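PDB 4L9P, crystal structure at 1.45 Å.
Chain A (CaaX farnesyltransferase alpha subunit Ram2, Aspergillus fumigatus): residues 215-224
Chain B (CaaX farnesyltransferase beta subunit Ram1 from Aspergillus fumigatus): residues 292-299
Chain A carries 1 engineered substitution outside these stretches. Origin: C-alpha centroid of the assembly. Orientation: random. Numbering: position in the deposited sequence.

Chain A 215-224: EFDAGLHNTT
Chain B (292-299) LSRCQTYE

A single arginine, B:Arg294, grips the neighbouring chain with both its side chain and its backbone: its side-chain NE donates a weak hydrogen bond to A:Asp217 O (3.1 Å), while its own carbonyl O accepts a stronger one from A:Gly219 N (2.9 Å, 157°). The contact illustrates how irregular segments can associate by hydrogen bonds to main-chain carbonyls without forming a sheet.

Chain A is extended from A:Glu215 to A:Ala218 (A:Ala218 phi/psi -149/155), bends at A:Gly219 (-76/-23), and extends again at A:Leu220 (-137/149) and A:His221 (-66/162). It then turns through A:Asn222, with positive phi (66/35), A:Thr223 (-75/-7) and A:Thr224 (-86/-8), bringing A:Thr223 back to the contact. In chain B, B:Leu292 and B:Ser293 belong to a helix that begins earlier, and a type I turn spans B:Ser293 to B:Gln296, with B:Gln296 N to B:Ser293 O at 3.2 Å. In register, A:Ala218 CA lies 4.3 Å from B:Arg294 CA, and A:Gly219 CA 5.3 Å from B:Thr297 CA.

The CA-to-CB bond of B:Arg294 points toward chain A, with chi1 to chi3 m, t, m and chi4 -93°. One guanidinium face is covered by A:Phe216 CB, 3.5 Å from B:Arg294 CZ; A:Asp217 O sits at its edge. Water 1 reinforces the clasp, donating to A:Asp217 O (3.1 Å) and accepting from B:Arg294 NH2 (2.6 Å).

Glycine permits this closeness: an ideal CB on A:Gly219 would clash with B:Gln296 O at 2.7 Å. A:Ala218 CB packs 3.8 Å from B:Arg294 CB. Buried A:Leu220 (m, t) sets CD1 against B:Thr297 O (3.7 Å) and makes apolar contact through CD2 with B:Tyr298 CB (4.0 Å; chi1 p).

A:Thr223 (p) places OG1 3.6 Å from B:Arg294 CG. Water 2 bridges main-chain groups, donating to A:Gly219 O and accepting from B:Tyr298 N (both 2.9 Å); water 3 donates to A:Thr223 O (2.7 Å) and hydrogen-bonds side-chain B:Ser293 OG (2.8 Å). Between the two stretches, both sides summed, 453 Å² is buried.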

# COMPACT_ATOMS: atom_id res chain seq x y z
N GLU A 215 -26.07 3.41 -3.28
CA GLU A 215 -25.05 2.49 -3.76
C GLU A 215 -23.85 2.56 -2.78
O GLU A 215 -23.65 3.57 -2.14
CB GLU A 215 -24.54 2.97 -5.12
CG GLU A 215 -25.62 3.05 -6.19
CD GLU A 215 -26.22 1.69 -6.60
OE1 GLU A 215 -27.26 1.70 -7.32
OE2 GLU A 215 -25.70 0.62 -6.22
N PHE A 216 -23.06 1.51 -2.70
CA PHE A 216 -21.82 1.57 -1.93
C PHE A 216 -20.89 2.59 -2.58
O PHE A 216 -20.91 2.81 -3.81
CB PHE A 216 -21.14 0.20 -2.01
CG PHE A 216 -21.90 -0.89 -1.32
CD1 PHE A 216 -22.32 -0.73 -0.01
CD2 PHE A 216 -22.19 -2.08 -1.98
CE1 PHE A 216 -23.05 -1.78 0.66
CE2 PHE A 216 -22.92 -3.12 -1.32
CZ PHE A 216 -23.33 -2.96 -0.02
N ASP A 217 -20.05 3.22 -1.78
CA ASP A 217 -19.12 4.22 -2.33
C ASP A 217 -18.12 3.56 -3.32
O ASP A 217 -17.75 2.42 -3.18
CB ASP A 217 -18.31 4.83 -1.17
CG ASP A 217 -17.63 6.20 -1.51
OD1 ASP A 217 -17.80 6.79 -2.64
OD2 ASP A 217 -16.87 6.66 -0.60
N ALA A 218 -17.70 4.33 -4.31
CA ALA A 218 -16.77 3.84 -5.30
C ALA A 218 -15.92 5.03 -5.73
O ALA A 218 -16.39 6.19 -5.74
CB ALA A 218 -17.49 3.28 -6.53
N GLY A 219 -14.71 4.80 -6.23
CA GLY A 219 -13.93 5.89 -6.82
C GLY A 219 -14.43 6.27 -8.20
O GLY A 219 -14.19 7.39 -8.67
N LEU A 220 -15.10 5.34 -8.87
CA LEU A 220 -15.54 5.53 -10.26
C LEU A 220 -16.96 5.04 -10.44
O LEU A 220 -17.39 4.10 -9.76
CB LEU A 220 -14.65 4.67 -11.19
CG LEU A 220 -13.19 5.10 -11.29
CD1 LEU A 220 -12.33 4.02 -12.00
CD2 LEU A 220 -13.10 6.43 -12.01
N HIS A 221 -17.68 5.69 -11.34
CA HIS A 221 -18.96 5.16 -11.77
C HIS A 221 -18.79 3.85 -12.51
O HIS A 221 -17.70 3.49 -13.01
CB HIS A 221 -19.61 6.12 -12.77
CG HIS A 221 -20.23 7.31 -12.11
ND1 HIS A 221 -19.54 8.48 -11.82
CD2 HIS A 221 -21.48 7.48 -11.63
CE1 HIS A 221 -20.35 9.33 -11.24
NE2 HIS A 221 -21.54 8.77 -11.13
N ASN A 222 -19.91 3.13 -12.59
CA ASN A 222 -20.01 2.00 -13.52
C ASN A 222 -19.10 0.84 -13.15
O ASN A 222 -18.62 0.15 -14.04
CB ASN A 222 -19.75 2.42 -14.99
CG ASN A 222 -20.35 1.44 -16.00
OD1 ASN A 222 -21.42 0.85 -15.76
ND2 ASN A 222 -19.70 1.32 -17.16
N THR A 223 -18.89 0.59 -11.87
CA THR A 223 -18.13 -0.57 -11.48
C THR A 223 -18.96 -1.86 -11.63
O THR A 223 -18.44 -2.94 -11.45
CB THR A 223 -17.58 -0.45 -10.02
OG1 THR A 223 -18.66 -0.19 -9.11
CG2 THR A 223 -16.60 0.73 -9.94
N THR A 224 -20.25 -1.78 -11.94
CA THR A 224 -20.98 -3.04 -12.25
C THR A 224 -20.82 -3.42 -13.74
O THR A 224 -21.20 -4.51 -14.15
CB THR A 224 -22.46 -2.97 -11.87
OG1 THR A 224 -23.04 -1.82 -12.48
CG2 THR A 224 -22.62 -2.81 -10.34
N LEU B 292 -13.12 -4.31 -3.96
CA LEU B 292 -11.79 -3.90 -4.44
C LEU B 292 -11.90 -3.16 -5.79
O LEU B 292 -11.18 -2.17 -6.02
CB LEU B 292 -10.90 -5.13 -4.60
CG LEU B 292 -10.65 -5.89 -3.28
CD1 LEU B 292 -9.92 -7.25 -3.49
CD2 LEU B 292 -9.83 -4.99 -2.30
N SER B 293 -12.82 -3.58 -6.69
CA SER B 293 -13.00 -2.85 -7.94
C SER B 293 -13.39 -1.37 -7.66
O SER B 293 -12.99 -0.46 -8.41
CB SER B 293 -14.15 -3.51 -8.70
OG SER B 293 -14.54 -2.70 -9.82
N ARG B 294 -14.21 -1.14 -6.61
CA ARG B 294 -14.62 0.20 -6.25
C ARG B 294 -13.48 1.03 -5.65
O ARG B 294 -13.68 2.25 -5.40
CB ARG B 294 -15.77 0.12 -5.26
CG ARG B 294 -17.07 -0.47 -5.89
CD ARG B 294 -18.34 -0.19 -5.08
NE ARG B 294 -18.14 -0.58 -3.71
CZ ARG B 294 -18.44 -1.77 -3.17
NH1 ARG B 294 -18.90 -2.76 -3.90
NH2 ARG B 294 -18.24 -1.96 -1.87
N CYS B 295 -12.29 0.41 -5.43
CA CYS B 295 -11.10 1.17 -4.95
C CYS B 295 -10.19 1.55 -6.10
O CYS B 295 -9.21 2.24 -5.88
CB CYS B 295 -10.32 0.34 -3.93
SG CYS B 295 -11.27 0.15 -2.37
N GLN B 296 -10.44 1.09 -7.34
CA GLN B 296 -9.65 1.63 -8.44
C GLN B 296 -9.98 3.14 -8.61
O GLN B 296 -11.12 3.56 -8.32
CB GLN B 296 -9.91 0.79 -9.73
CG GLN B 296 -8.86 1.16 -10.82
CD GLN B 296 -8.90 0.23 -12.02
OE1 GLN B 296 -9.91 -0.45 -12.32
NE2 GLN B 296 -7.76 0.16 -12.71
N THR B 297 -9.03 3.93 -9.11
CA THR B 297 -9.29 5.32 -9.34
C THR B 297 -9.16 5.67 -10.81
O THR B 297 -8.71 4.86 -11.64
CB THR B 297 -8.33 6.25 -8.56
OG1 THR B 297 -7.07 6.40 -9.25
CG2 THR B 297 -8.04 5.70 -7.16
N TYR B 298 -9.54 6.90 -11.12
CA TYR B 298 -9.43 7.39 -12.51
C TYR B 298 -7.97 7.32 -13.02
O TYR B 298 -7.76 7.38 -14.25
CB TYR B 298 -9.99 8.83 -12.67
CG TYR B 298 -9.08 9.84 -11.95
CD1 TYR B 298 -9.23 10.09 -10.54
CD2 TYR B 298 -8.05 10.53 -12.66
CE1 TYR B 298 -8.36 10.94 -9.91
CE2 TYR B 298 -7.21 11.42 -12.03
CZ TYR B 298 -7.35 11.59 -10.64
OH TYR B 298 -6.52 12.47 -9.96
N GLU B 299 -6.98 7.32 -12.10
CA GLU B 299 -5.60 7.24 -12.56
C GLU B 299 -5.20 5.83 -13.00
O GLU B 299 -4.18 5.70 -13.70
CB GLU B 299 -4.63 7.58 -11.42
CG GLU B 299 -4.69 9.02 -10.97
CD GLU B 299 -3.48 9.26 -10.05
OE1 GLU B 299 -2.35 9.39 -10.58
OE2 GLU B 299 -3.64 9.32 -8.80
O HOH W 1 -17.62 0.40 -0.85
O HOH W 2 -11.32 7.76 -8.99
O HOH W 3 -16.12 -4.23 -11.50